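Local coordinates for Rho guanine nucleotide exchange factor 12 (Homo sapiens, PDB 1TXD), which acts as a guanine nucleotide exchange factor for the small GTPase RhoA, here represented by its catalytic DH domain and the PH domain that follows it, at residues I23-Q26 / E27-E31; M86-V89 / R90-N93; D99-G102 / E103-L106; L181-I184 / A185-T188; P191-R194 / E195-K199. The protein carries 1 engineered substitution. All blocks are in the same frame, centred on the assembly; numbering follows the deposited sequence.

Contact 1: I23-Q26 / E27-E31; sequences IKRQ and EVINE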
loop_
_atom_site.group_PDB
_atom_site.type_symbol
_atom_site.label_atom_id
_atom_site.label_comp_id
_atom_site.label_asym_id
_atom_site.label_seq_id
_atom_site.Cartn_x
_atom_site.Cartn_y
_atom_site.Cartn_z
ATOM N N ILE A 23 -24.346 10.282 -27.454
ATOM C CA ILE A 23 -24.414 8.842 -27.232
ATOM C C ILE A 23 -23.138 8.336 -26.532
ATOM O O ILE A 23 -23.227 7.493 -25.649
ATOM C CB ILE A 23 -24.717 8.096 -28.542
ATOM C CG1 ILE A 23 -26.237 7.979 -28.701
ATOM C CG2 ILE A 23 -24.141 6.728 -28.563
ATOM C CD1 ILE A 23 -26.663 7.698 -30.053
ATOM N N LYS A 24 -21.975 8.875 -26.912
ATOM C CA LYS A 24 -20.700 8.477 -26.317
ATOM C C LYS A 24 -20.654 8.897 -24.857
ATOM O O LYS A 24 -20.221 8.114 -24.014
ATOM C CB LYS A 24 -19.514 9.090 -27.061
ATOM C CG LYS A 24 -19.049 8.274 -28.245
ATOM C CD LYS A 24 -18.767 9.137 -29.467
ATOM C CE LYS A 24 -18.821 8.334 -30.767
ATOM N NZ LYS A 24 -19.231 9.193 -31.896
ATOM N N ARG A 25 -21.102 10.120 -24.567
ATOM C CA ARG A 25 -21.228 10.615 -23.195
ATOM C C ARG A 25 -22.033 9.626 -22.364
ATOM O O ARG A 25 -21.649 9.326 -21.221
ATOM C CB ARG A 25 -21.863 12.034 -23.116
ATOM C CG ARG A 25 -21.627 12.788 -21.754
ATOM C CD ARG A 25 -22.282 14.167 -21.647
ATOM N NE ARG A 25 -23.715 13.998 -21.476
ATOM C CZ ARG A 25 -24.397 14.114 -20.348
ATOM N NH1 ARG A 25 -23.819 14.473 -19.200
ATOM N NH2 ARG A 25 -25.708 13.890 -20.389
ATOM N N GLN A 26 -23.118 9.089 -22.924
ATOM C CA GLN A 26 -23.994 8.255 -22.120
ATOM C C GLN A 26 -23.298 6.956 -21.840
ATOM O O GLN A 26 -23.431 6.405 -20.756
ATOM C CB GLN A 26 -25.311 7.947 -22.804
ATOM C CG GLN A 26 -26.200 9.175 -23.027
ATOM C CD GLN A 26 -26.733 9.725 -21.739
ATOM O OE1 GLN A 26 -27.202 8.965 -20.905
ATOM N NE2 GLN A 26 -26.618 11.033 -21.553
ATOM N N GLU A 27 -22.588 6.468 -22.842
ATOM C CA GLU A 27 -21.912 5.199 -22.744
ATOM C C GLU A 27 -20.843 5.242 -21.653
ATOM O O GLU A 27 -20.716 4.300 -20.908
ATOM C CB GLU A 27 -21.295 4.799 -24.089
ATOM C CG GLU A 27 -22.245 4.036 -25.032
ATOM C CD GLU A 27 -21.735 3.997 -26.478
ATOM O OE1 GLU A 27 -22.517 3.723 -27.429
ATOM O OE2 GLU A 27 -20.523 4.237 -26.666
ATOM N N VAL A 28 -20.083 6.326 -21.580
ATOM C CA VAL A 28 -19.046 6.470 -20.583
ATOM C C VAL A 28 -19.588 6.795 -19.180
ATOM O O VAL A 28 -18.979 6.381 -18.195
ATOM C CB VAL A 28 -17.943 7.464 -20.992
ATOM C CG1 VAL A 28 -17.241 6.995 -22.243
ATOM C CG2 VAL A 28 -18.481 8.868 -21.153
ATOM N N ILE A 29 -20.718 7.493 -19.060
ATOM C CA ILE A 29 -21.345 7.626 -17.756
ATOM C C ILE A 29 -21.807 6.242 -17.301
ATOM O O ILE A 29 -21.782 5.909 -16.116
ATOM C CB ILE A 29 -22.554 8.586 -17.765
ATOM C CG1 ILE A 29 -22.090 10.027 -17.854
ATOM C CG2 ILE A 29 -23.363 8.445 -16.479
ATOM C CD1 ILE A 29 -23.207 10.996 -18.197
ATOM N N ASN A 30 -22.257 5.443 -18.247
ATOM C CA ASN A 30 -22.766 4.128 -17.919
ATOM C C ASN A 30 -21.685 3.134 -17.536
ATOM O O ASN A 30 -21.961 2.199 -16.791
ATOM C CB ASN A 30 -23.580 3.571 -19.068
ATOM C CG ASN A 30 -25.002 3.887 -18.915
ATOM O OD1 ASN A 30 -25.741 3.135 -18.285
ATOM N ND2 ASN A 30 -25.426 5.036 -19.477
ATOM N N GLU A 31 -20.480 3.351 -18.069
ATOM C CA GLU A 31 -19.319 2.596 -17.701
ATOM C C GLU A 31 -18.968 2.849 -16.222
ATOM O O GLU A 31 -18.594 1.923 -15.532
ATOM C CB GLU A 31 -18.141 2.966 -18.627
ATOM C CG GLU A 31 -16.842 2.176 -18.462
ATOM C CD GLU A 31 -16.965 0.691 -18.781
ATOM O OE1 GLU A 31 -18.121 0.173 -18.834
ATOM O OE2 GLU A 31 -15.899 0.025 -18.952
#

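Contact 2: M86-V89 / R90-N93; sequences MKAV and RKRN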
loop_
_atom_site.group_PDB
_atom_site.type_symbol
_atom_site.label_atom_id
_atom_site.label_comp_id
_atom_site.label_asym_id
_atom_site.label_seq_id
_atom_site.Cartn_x
_atom_site.Cartn_y
_atom_site.Cartn_z
ATOM N N MET A 86 -25.713 6.552 -7.655
ATOM C CA MET A 86 -25.601 6.433 -9.103
ATOM C C MET A 86 -26.928 5.923 -9.651
ATOM O O MET A 86 -27.453 6.486 -10.619
ATOM C CB MET A 86 -24.448 5.543 -9.519
ATOM C CG MET A 86 -23.089 6.207 -9.447
ATOM S SD MET A 86 -21.864 4.928 -9.411
ATOM C CE MET A 86 -20.274 5.795 -9.520
ATOM N N LYS A 87 -27.503 4.915 -8.990
ATOM C CA LYS A 87 -28.837 4.422 -9.358
ATOM C C LYS A 87 -29.886 5.544 -9.395
ATOM O O LYS A 87 -30.721 5.576 -10.297
ATOM C CB LYS A 87 -29.314 3.281 -8.441
ATOM C CG LYS A 87 -29.143 1.859 -9.055
ATOM C CD LYS A 87 -28.571 0.799 -8.062
ATOM C CE LYS A 87 -28.120 -0.490 -8.803
ATOM N NZ LYS A 87 -27.528 -1.561 -7.919
ATOM N N ALA A 88 -29.824 6.448 -8.415
ATOM C CA ALA A 88 -30.800 7.514 -8.239
ATOM C C ALA A 88 -30.637 8.564 -9.308
ATOM O O ALA A 88 -31.617 9.193 -9.701
ATOM C CB ALA A 88 -30.665 8.158 -6.857
ATOM N N VAL A 89 -29.414 8.770 -9.776
ATOM C CA VAL A 89 -29.194 9.721 -10.845
ATOM C C VAL A 89 -29.970 9.292 -12.073
ATOM O O VAL A 89 -30.493 10.142 -12.771
ATOM C CB VAL A 89 -27.699 9.946 -11.181
ATOM C CG1 VAL A 89 -27.535 10.659 -12.507
ATOM C CG2 VAL A 89 -27.056 10.756 -10.126
ATOM N N ARG A 90 -30.036 7.982 -12.332
ATOM C CA ARG A 90 -30.776 7.423 -13.478
ATOM C C ARG A 90 -32.282 7.491 -13.325
ATOM O O ARG A 90 -33.003 7.623 -14.301
ATOM C CB ARG A 90 -30.458 5.949 -13.638
ATOM C CG ARG A 90 -29.087 5.642 -14.085
ATOM C CD ARG A 90 -29.050 4.441 -15.009
ATOM N NE ARG A 90 -27.702 4.228 -15.512
ATOM C CZ ARG A 90 -26.993 3.125 -15.332
ATOM N NH1 ARG A 90 -27.487 2.086 -14.667
ATOM N NH2 ARG A 90 -25.770 3.059 -15.825
ATOM N N LYS A 91 -32.731 7.340 -12.088
ATOM C CA LYS A 91 -34.137 7.298 -11.716
ATOM C C LYS A 91 -34.772 8.689 -11.846
ATOM O O LYS A 91 -35.975 8.845 -11.644
ATOM C CB LYS A 91 -34.198 6.782 -10.263
ATOM C CG LYS A 91 -35.534 6.755 -9.513
ATOM C CD LYS A 91 -35.287 6.581 -7.988
ATOM C CE LYS A 91 -34.786 5.169 -7.608
ATOM N NZ LYS A 91 -33.279 5.049 -7.438
ATOM N N ARG A 92 -33.963 9.699 -12.172
ATOM C CA ARG A 92 -34.437 11.087 -12.266
ATOM C C ARG A 92 -35.366 11.338 -13.459
ATOM O O ARG A 92 -36.235 12.209 -13.381
ATOM C CB ARG A 92 -33.249 12.058 -12.295
ATOM C CG ARG A 92 -32.500 12.092 -10.994
ATOM C CD ARG A 92 -31.775 13.371 -10.697
ATOM N NE ARG A 92 -30.569 13.520 -11.506
ATOM C CZ ARG A 92 -29.368 13.888 -11.054
ATOM N NH1 ARG A 92 -29.143 14.141 -9.772
ATOM N NH2 ARG A 92 -28.372 14.012 -11.908
ATOM N N ASN A 93 -35.197 10.572 -14.538
ATOM C CA ASN A 93 -36.135 10.593 -15.674
ATOM C C ASN A 93 -36.346 9.211 -16.327
ATOM O O ASN A 93 -35.419 8.387 -16.387
ATOM C CB ASN A 93 -35.691 11.626 -16.722
ATOM C CG ASN A 93 -34.302 11.342 -17.282
ATOM O OD1 ASN A 93 -33.756 10.256 -17.099
ATOM N ND2 ASN A 93 -33.734 12.320 -17.981
#

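Contact 3: D99-G102 / E103-L106; sequences DQIG and EDLL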
loop_
_atom_site.group_PDB
_atom_site.type_symbol
_atom_site.label_atom_id
_atom_site.label_comp_id
_atom_site.label_asym_id
_atom_site.label_seq_id
_atom_site.Cartn_x
_atom_site.Cartn_y
_atom_site.Cartn_z
ATOM N N ASP A 99 -28.882 13.385 -17.769
ATOM C CA ASP A 99 -28.558 14.745 -18.174
ATOM C C ASP A 99 -27.258 15.151 -17.501
ATOM O O ASP A 99 -26.251 14.467 -17.693
ATOM C CB ASP A 99 -29.733 15.703 -17.909
ATOM C CG ASP A 99 -30.933 15.419 -18.815
ATOM O OD1 ASP A 99 -30.742 15.237 -20.057
ATOM O OD2 ASP A 99 -32.106 15.352 -18.367
ATOM N N GLN A 100 -27.293 16.198 -16.677
ATOM C CA GLN A 100 -26.109 16.806 -16.090
ATOM C C GLN A 100 -25.642 15.920 -14.958
ATOM O O GLN A 100 -26.474 15.372 -14.258
ATOM C CB GLN A 100 -26.433 18.184 -15.493
ATOM C CG GLN A 100 -27.301 19.093 -16.355
ATOM C CD GLN A 100 -26.660 19.353 -17.710
ATOM O OE1 GLN A 100 -25.488 19.724 -17.771
ATOM N NE2 GLN A 100 -27.402 19.129 -18.789
ATOM N N ILE A 101 -24.331 15.799 -14.785
ATOM C CA ILE A 101 -23.746 14.923 -13.757
ATOM C C ILE A 101 -22.543 15.506 -12.994
ATOM O O ILE A 101 -22.161 14.981 -11.962
ATOM C CB ILE A 101 -23.376 13.560 -14.364
ATOM C CG1 ILE A 101 -23.590 12.463 -13.347
ATOM C CG2 ILE A 101 -21.915 13.539 -14.884
ATOM C CD1 ILE A 101 -22.832 11.240 -13.636
ATOM N N GLY A 102 -21.963 16.595 -13.486
ATOM C CA GLY A 102 -20.799 17.194 -12.862
ATOM C C GLY A 102 -21.012 17.388 -11.374
ATOM O O GLY A 102 -20.139 17.072 -10.570
ATOM N N GLU A 103 -22.188 17.881 -11.003
ATOM C CA GLU A 103 -22.448 18.258 -9.633
ATOM C C GLU A 103 -22.494 17.021 -8.744
ATOM O O GLU A 103 -22.038 17.056 -7.607
ATOM C CB GLU A 103 -23.757 19.066 -9.530
ATOM C CG GLU A 103 -23.836 19.962 -8.303
ATOM C CD GLU A 103 -22.763 21.049 -8.277
ATOM O OE1 GLU A 103 -22.717 21.878 -9.227
ATOM O OE2 GLU A 103 -21.975 21.086 -7.304
ATOM N N ASP A 104 -23.029 15.931 -9.284
ATOM C CA ASP A 104 -23.062 14.662 -8.561
ATOM C C ASP A 104 -21.640 14.144 -8.347
ATOM O O ASP A 104 -21.287 13.756 -7.274
ATOM C CB ASP A 104 -23.900 13.631 -9.301
ATOM C CG ASP A 104 -25.257 14.143 -9.628
ATOM O OD1 ASP A 104 -25.984 14.535 -8.694
ATOM O OD2 ASP A 104 -25.661 14.224 -10.804
ATOM N N LEU A 105 -20.829 14.209 -9.383
ATOM C CA LEU A 105 -19.435 13.815 -9.295
ATOM C C LEU A 105 -18.678 14.632 -8.272
ATOM O O LEU A 105 -17.806 14.113 -7.577
ATOM C CB LEU A 105 -18.774 13.946 -10.657
ATOM C CG LEU A 105 -19.338 13.046 -11.756
ATOM C CD1 LEU A 105 -18.621 13.390 -13.008
ATOM C CD2 LEU A 105 -19.153 11.585 -11.450
ATOM N N LEU A 106 -19.038 15.897 -8.152
ATOM C CA LEU A 106 -18.460 16.759 -7.144
ATOM C C LEU A 106 -18.921 16.415 -5.719
ATOM O O LEU A 106 -18.141 16.518 -4.788
ATOM C CB LEU A 106 -18.737 18.240 -7.472
ATOM C CG LEU A 106 -17.811 18.800 -8.560
ATOM C CD1 LEU A 106 -18.068 20.328 -8.816
ATOM C CD2 LEU A 106 -16.325 18.547 -8.253
#

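Contact 4: L181-I184 / A185-T188; sequences LDNI and AKYT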
loop_
_atom_site.group_PDB
_atom_site.type_symbol
_atom_site.label_atom_id
_atom_site.label_comp_id
_atom_site.label_asym_id
_atom_site.label_seq_id
_atom_site.Cartn_x
_atom_site.Cartn_y
_atom_site.Cartn_z
ATOM N N LEU A 181 -13.686 9.391 -15.182
ATOM C CA LEU A 181 -14.151 10.771 -15.141
ATOM C C LEU A 181 -13.540 11.599 -16.282
ATOM O O LEU A 181 -14.220 12.420 -16.863
ATOM C CB LEU A 181 -13.918 11.419 -13.752
ATOM C CG LEU A 181 -15.069 11.164 -12.753
ATOM C CD1 LEU A 181 -15.106 9.741 -12.382
ATOM C CD2 LEU A 181 -14.968 11.954 -11.463
ATOM N N ASP A 182 -12.273 11.379 -16.611
ATOM C CA ASP A 182 -11.675 12.031 -17.765
ATOM C C ASP A 182 -12.467 11.741 -19.049
ATOM O O ASP A 182 -12.584 12.594 -19.926
ATOM C CB ASP A 182 -10.263 11.534 -18.007
ATOM C CG ASP A 182 -9.239 12.141 -17.088
ATOM O OD1 ASP A 182 -9.520 13.099 -16.349
ATOM O OD2 ASP A 182 -8.073 11.690 -17.086
ATOM N N ASN A 183 -13.015 10.533 -19.155
ATOM C CA ASN A 183 -13.716 10.130 -20.372
ATOM C C ASN A 183 -15.088 10.760 -20.431
ATOM O O ASN A 183 -15.562 11.136 -21.503
ATOM C CB ASN A 183 -13.832 8.615 -20.472
ATOM C CG ASN A 183 -12.727 8.012 -21.289
ATOM O OD1 ASN A 183 -12.023 8.713 -22.034
ATOM N ND2 ASN A 183 -12.566 6.706 -21.178
ATOM N N ILE A 184 -15.722 10.895 -19.278
ATOM C CA ILE A 184 -16.972 11.624 -19.222
ATOM C C ILE A 184 -16.673 13.063 -19.665
ATOM O O ILE A 184 -17.363 13.584 -20.518
ATOM C CB ILE A 184 -17.614 11.543 -17.825
ATOM C CG1 ILE A 184 -17.962 10.084 -17.483
ATOM C CG2 ILE A 184 -18.872 12.377 -17.797
ATOM C CD1 ILE A 184 -18.283 9.830 -16.031
ATOM N N ALA A 185 -15.602 13.663 -19.154
ATOM C CA ALA A 185 -15.261 15.042 -19.502
ATOM C C ALA A 185 -15.038 15.204 -21.006
ATOM O O ALA A 185 -15.462 16.181 -21.616
ATOM C CB ALA A 185 -14.013 15.480 -18.773
ATOM N N LYS A 186 -14.366 14.222 -21.578
ATOM C CA LYS A 186 -14.048 14.198 -22.988
ATOM C C LYS A 186 -15.284 14.388 -23.871
ATOM O O LYS A 186 -15.213 15.074 -24.889
ATOM C CB LYS A 186 -13.364 12.868 -23.320
ATOM C CG LYS A 186 -12.741 12.793 -24.681
ATOM C CD LYS A 186 -12.216 11.394 -24.982
ATOM C CE LYS A 186 -11.865 11.276 -26.486
ATOM N NZ LYS A 186 -10.851 10.235 -26.722
ATOM N N TYR A 187 -16.397 13.747 -23.514
ATOM C CA TYR A 187 -17.624 13.831 -24.307
ATOM C C TYR A 187 -18.654 14.756 -23.656
ATOM O O TYR A 187 -19.858 14.544 -23.736
ATOM C CB TYR A 187 -18.206 12.432 -24.519
ATOM C CG TYR A 187 -17.254 11.494 -25.222
ATOM C CD1 TYR A 187 -16.894 11.702 -26.550
ATOM C CD2 TYR A 187 -16.691 10.414 -24.548
ATOM C CE1 TYR A 187 -16.009 10.839 -27.199
ATOM C CE2 TYR A 187 -15.826 9.561 -25.177
ATOM C CZ TYR A 187 -15.485 9.775 -26.505
ATOM O OH TYR A 187 -14.612 8.915 -27.111
ATOM N N THR A 188 -18.166 15.777 -22.982
ATOM C CA THR A 188 -19.035 16.764 -22.383
ATOM C C THR A 188 -18.758 18.052 -23.143
ATOM O O THR A 188 -17.632 18.552 -23.158
ATOM C CB THR A 188 -18.754 16.914 -20.879
ATOM O OG1 THR A 188 -19.184 15.734 -20.166
ATOM C CG2 THR A 188 -19.581 18.041 -20.302
#

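Contact 5: P191-R194 / E195-K199; sequences PTER and EKVKK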
loop_
_atom_site.group_PDB
_atom_site.type_symbol
_atom_site.label_atom_id
_atom_site.label_comp_id
_atom_site.label_asym_id
_atom_site.label_seq_id
_atom_site.Cartn_x
_atom_site.Cartn_y
_atom_site.Cartn_z
ATOM N N PRO A 191 -19.391 24.034 -21.397
ATOM C CA PRO A 191 -18.191 24.280 -20.580
ATOM C C PRO A 191 -18.382 24.211 -19.066
ATOM O O PRO A 191 -17.452 23.795 -18.387
ATOM C CB PRO A 191 -17.779 25.706 -20.981
ATOM C CG PRO A 191 -18.464 25.955 -22.248
ATOM C CD PRO A 191 -19.769 25.234 -22.168
ATOM N N THR A 192 -19.535 24.639 -18.559
ATOM C CA THR A 192 -19.772 24.707 -17.113
ATOM C C THR A 192 -19.895 23.293 -16.548
ATOM O O THR A 192 -19.426 23.001 -15.436
ATOM C CB THR A 192 -21.040 25.579 -16.832
ATOM O OG1 THR A 192 -20.818 26.916 -17.301
ATOM C CG2 THR A 192 -21.283 25.779 -15.349
ATOM N N GLU A 193 -20.501 22.411 -17.340
ATOM C CA GLU A 193 -20.658 21.016 -16.967
ATOM C C GLU A 193 -19.326 20.287 -17.054
ATOM O O GLU A 193 -18.972 19.539 -16.125
ATOM C CB GLU A 193 -21.706 20.330 -17.837
ATOM C CG GLU A 193 -21.714 18.812 -17.780
ATOM C CD GLU A 193 -22.322 18.261 -16.511
ATOM O OE1 GLU A 193 -22.493 17.029 -16.456
ATOM O OE2 GLU A 193 -22.638 19.049 -15.584
ATOM N N ARG A 194 -18.596 20.517 -18.143
ATOM C CA ARG A 194 -17.290 19.904 -18.350
ATOM C C ARG A 194 -16.282 20.320 -17.293
ATOM O O ARG A 194 -15.512 19.486 -16.822
ATOM C CB ARG A 194 -16.717 20.210 -19.732
ATOM C CG ARG A 194 -15.281 19.688 -19.979
ATOM C CD ARG A 194 -14.459 20.524 -20.967
ATOM N NE ARG A 194 -14.710 20.102 -22.340
ATOM C CZ ARG A 194 -15.225 20.872 -23.320
ATOM N NH1 ARG A 194 -15.557 22.158 -23.125
ATOM N NH2 ARG A 194 -15.400 20.347 -24.532
ATOM N N GLU A 195 -16.281 21.595 -16.919
ATOM C CA GLU A 195 -15.352 22.057 -15.883
ATOM C C GLU A 195 -15.515 21.318 -14.545
ATOM O O GLU A 195 -14.551 21.100 -13.851
ATOM C CB GLU A 195 -15.468 23.565 -15.648
ATOM C CG GLU A 195 -14.129 24.293 -15.492
ATOM C CD GLU A 195 -12.981 23.663 -16.289
ATOM O OE1 GLU A 195 -12.974 23.739 -17.535
ATOM O OE2 GLU A 195 -12.084 23.064 -15.658
ATOM N N LYS A 196 -16.752 20.981 -14.210
ATOM C CA LYS A 196 -17.082 20.287 -12.993
ATOM C C LYS A 196 -16.588 18.848 -13.054
ATOM O O LYS A 196 -16.044 18.312 -12.059
ATOM C CB LYS A 196 -18.590 20.277 -12.789
ATOM C CG LYS A 196 -19.145 21.604 -12.334
ATOM C CD LYS A 196 -20.639 21.682 -12.607
ATOM C CE LYS A 196 -21.153 23.116 -12.445
ATOM N NZ LYS A 196 -22.457 23.140 -11.734
ATOM N N VAL A 197 -16.800 18.219 -14.209
ATOM C CA VAL A 197 -16.390 16.839 -14.413
ATOM C C VAL A 197 -14.890 16.769 -14.234
ATOM O O VAL A 197 -14.414 15.941 -13.438
ATOM C CB VAL A 197 -16.814 16.275 -15.788
ATOM C CG1 VAL A 197 -16.186 14.911 -16.040
ATOM C CG2 VAL A 197 -18.341 16.128 -15.869
ATOM N N LYS A 198 -14.153 17.649 -14.918
ATOM C CA LYS A 198 -12.685 17.654 -14.819
ATOM C C LYS A 198 -12.177 17.997 -13.419
ATOM O O LYS A 198 -11.104 17.530 -13.032
ATOM C CB LYS A 198 -12.052 18.608 -15.825
ATOM C CG LYS A 198 -12.108 18.090 -17.243
ATOM C CD LYS A 198 -11.546 19.098 -18.251
ATOM C CE LYS A 198 -10.016 19.015 -18.376
ATOM N NZ LYS A 198 -9.543 19.848 -19.544
ATOM N N LYS A 199 -12.932 18.806 -12.669
ATOM C CA LYS A 199 -12.546 19.143 -11.301
ATOM C C LYS A 199 -12.628 17.872 -10.413
ATOM O O LYS A 199 -11.684 17.557 -9.696
ATOM C CB LYS A 199 -13.413 20.291 -10.752
ATOM C CG LYS A 199 -13.239 20.630 -9.235
ATOM C CD LYS A 199 -13.606 22.095 -8.946
ATOM C CE LYS A 199 -14.340 22.318 -7.599
ATOM N NZ LYS A 199 -13.672 21.649 -6.455
#

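Contact 1: I23-Q26 / E27-E31
The carbonyl oxygen of Gln26 receives the backbone N-H of Asn30, with N and O 2.9 Å apart. The Asn30 side chain turns back to the same acceptor, its CB lying 3.3 Å from Gln26 O; ND2 also comes within bonding distance, although its placement is doubtful. One residue earlier, Ile29 N meets Arg25 O at 3.0 Å, and the two side chains run alongside each other, pointing the same way. Ile29 CD1 sits over one face of the Arg25 guanidinium, offset toward its rim and 3.7 Å from NH1. Two torsions bring the group there: CG is anti to the backbone N (chi1 -162°), and the chain then bends at chi3 (74°). Such i to i+4 pairing builds helix 20-57, a long helix of the all-helical DH domain. The polar ends of Arg25 and Gln26 find partners both within this helix and beyond it: Arg25 forms a salt bridge through NE with Glu22 and a hydrogen bond through NH2 with Asp99 O, whereas Gln26 NE2 reaches Glu22 and Ile98 O. Toward helix 6-9, the extended Glu27 chain crosses Ile23 obliquely, Glu27 OE1 approaching Ile23 CG2 at 3.6 Å. Val28 faces Ile184 of helix 169-186, its CG2 3.2 Å from Arg25 O.

Contact 2: M86-V89 / R90-N93
Lys87 O is shared by two backbone donors from the next turn. The firmer bond, 3.2 Å, runs from Lys91 N to Lys87 O and is bent to 140° at the hydrogen; Arg90 N adds a weak one. Each donor also has another acceptor: Arg90 N makes a weak, long bond of 3.4 Å to Met86 O, and Lys91 N a weak one to Ala88 O. The N-H groups are thus divided between i-4 and i-3 carbonyls. At Val89 O the close neighbour is instead a carbon, Arg92 CG at 3.3 Å. The Arg92 side chain lies beside that of Val89, pointing the same way. Its bend at chi3 (-74°) lays one face of the guanidinium against the isopropyl group, with Val89 CG1 3.5 Å from Arg92 NH2 and CG2 above the plane, offset toward the rim. The charge itself is met by Asp104, whose OD2 forms a salt bridge with NH2. Lys91 curls back by bends at chi3 and chi4 until NZ lies 3.6 Å from Ala88 CA, while Lys87 NZ finds its acceptor in Asn83 OD1. Mixed and weakening bonds of this kind mark the C-terminal end of an alpha-helix, here helix 72-90 of the DH domain, which runs out into a type I beta turn from Arg90 to Asn93.

Contact 3: D99-G102 / E103-L106
Ile101 and Leu105, one helical turn apart, cross with their side chains inclined to each other, and the methyls Ile101 CG2 and Leu105 CD1 touch at 3.8 Å. Leu105 directs its CB toward the incoming loop; with CG anti to its own carbonyl carbon (chi1 -63°), the branch swings over Ile101 O, leaving Leu105 CG 3.4 Å from that oxygen. Asp104 meets the other branch of the isoleucine at about a right angle. Asp104 OD2 lies 3.7 Å from Ile101 CG1 and 3.6 Å from Ile101 CA; these are contacts with carbon, and the charge is met by Arg92, in a salt bridge. Beneath these side chains the first helical bonds form. Leu105 N bonds to Ile101 O at 3.0 Å, and Leu106 N reaches Gly102 O at 2.9 Å. Ile101 holds the N-cap position but has no polar side chain to bind the first N-H groups. A carboxylate oxygen from another helix, Glu193 OE1, accepts from both Ile101 N and Gly102 N, and the helix start would probably favour its negative charge. Helix 102-109 of the DH bundle thereby begins between two long neighbours: Ile101 and Leu105 pack on helix 20-57, while Leu105 and Leu106 touch Ala200 of helix 191-230, where Lys196 forms a salt bridge with Glu103.

Contact 4: L181-I184 / A185-T188
The C-terminal end of helix 169-186, in the DH bundle, is closed by a hydroxyl that turns back onto the last turn. Ile184 O receives Thr188 OG1 at 2.8 Å and, more weakly, Tyr187 N at 3.2 Å. The hydroxyl comes from above the carbonyl plane, 48° out of it. Thr188 has its CB directed toward the preceding turn, and chi1 of -70° sets OG1 beside the backbone N, within range of this acceptor. Up to Lys186 the pattern is helical, with Ala185 N bonded to Leu181 O at 3.0 Å and Lys186 N to Asp182 O. Tyr187 is the first residue to depart from helical phi and psi; its N-H is divided between weak bonds to Asn183 O and Ile184 O, and its ring approaches Asn183 O obliquely through CD2, 3.3 Å away. The buried Ala185 sits against Val197 and Lys198 of helix 191-230, while Ile184 packs on Val28 and Leu32 of helix 20-57. Asp182 directs its carboxylate to a salt bridge with Arg205. On the exposed side, Asn183 and Lys186 run side by side in the same direction: the lysine is extended beyond CG, and its CD lies 4.0 Å from Asn183 OD1.

Contact 5: P191-R194 / E195-K199
Val197, its CB directed toward the preceding turn, packs against Glu193, and the close-packed side of the contact gathers round these two buried residues. Val197 CG2 lies 3.5 Å from Glu193 O, which also accepts Val197 N at 3.2 Å and, weakly, Lys196 N. Beyond this turn Val197 touches Ile184 and Ala185 of helix 169-186 and Leu105 of helix 102-109. The Glu193 carboxylate is occupied as well, by the backbone at Ile101 and Gly102. All this belongs to the first turns of helix 191-230, the long DH helix that runs on toward the PH domain; the series opens with Glu195 N on Pro191 O at 2.9 Å. On another flank, Thr192 and Lys196 lie side by side, and the lysine methylenes run close to Thr192 O, Lys196 CD at 3.3 Å; the chain then bends at chi4 (-138°), NZ ending at its salt-bridge partner Glu103. The outer side is looser. Arg194 and Lys198 lie side by side and point the same way, yet Arg194 CG and Lys198 CD come no nearer than 4.2 Å. Their like charges stay apart, with Arg194 NE 5.9 Å from Lys198 NZ.

In the fold
All five contacts are local, each within a turn or two of helix or at a helix end; because each pair of segments is continuous in the chain, none closes a loop, and they follow in series without nesting or crossing. Contact 1 lies near the start of helix 20-57. Contacts 2 and 3 stand at the two ends of the loop joining helix 72-90 to helix 102-109, and contacts 4 and 5 flank the short connection from helix 169-186 to helix 191-230. Together they occupy one end of the DH bundle. Contact 1 meets contacts 3, 4 and, more distantly, 5; its approach to contact 2 is less certain. Contact 3 lies between, meeting contact 2 on one hand and contacts 4 and 5 on the other.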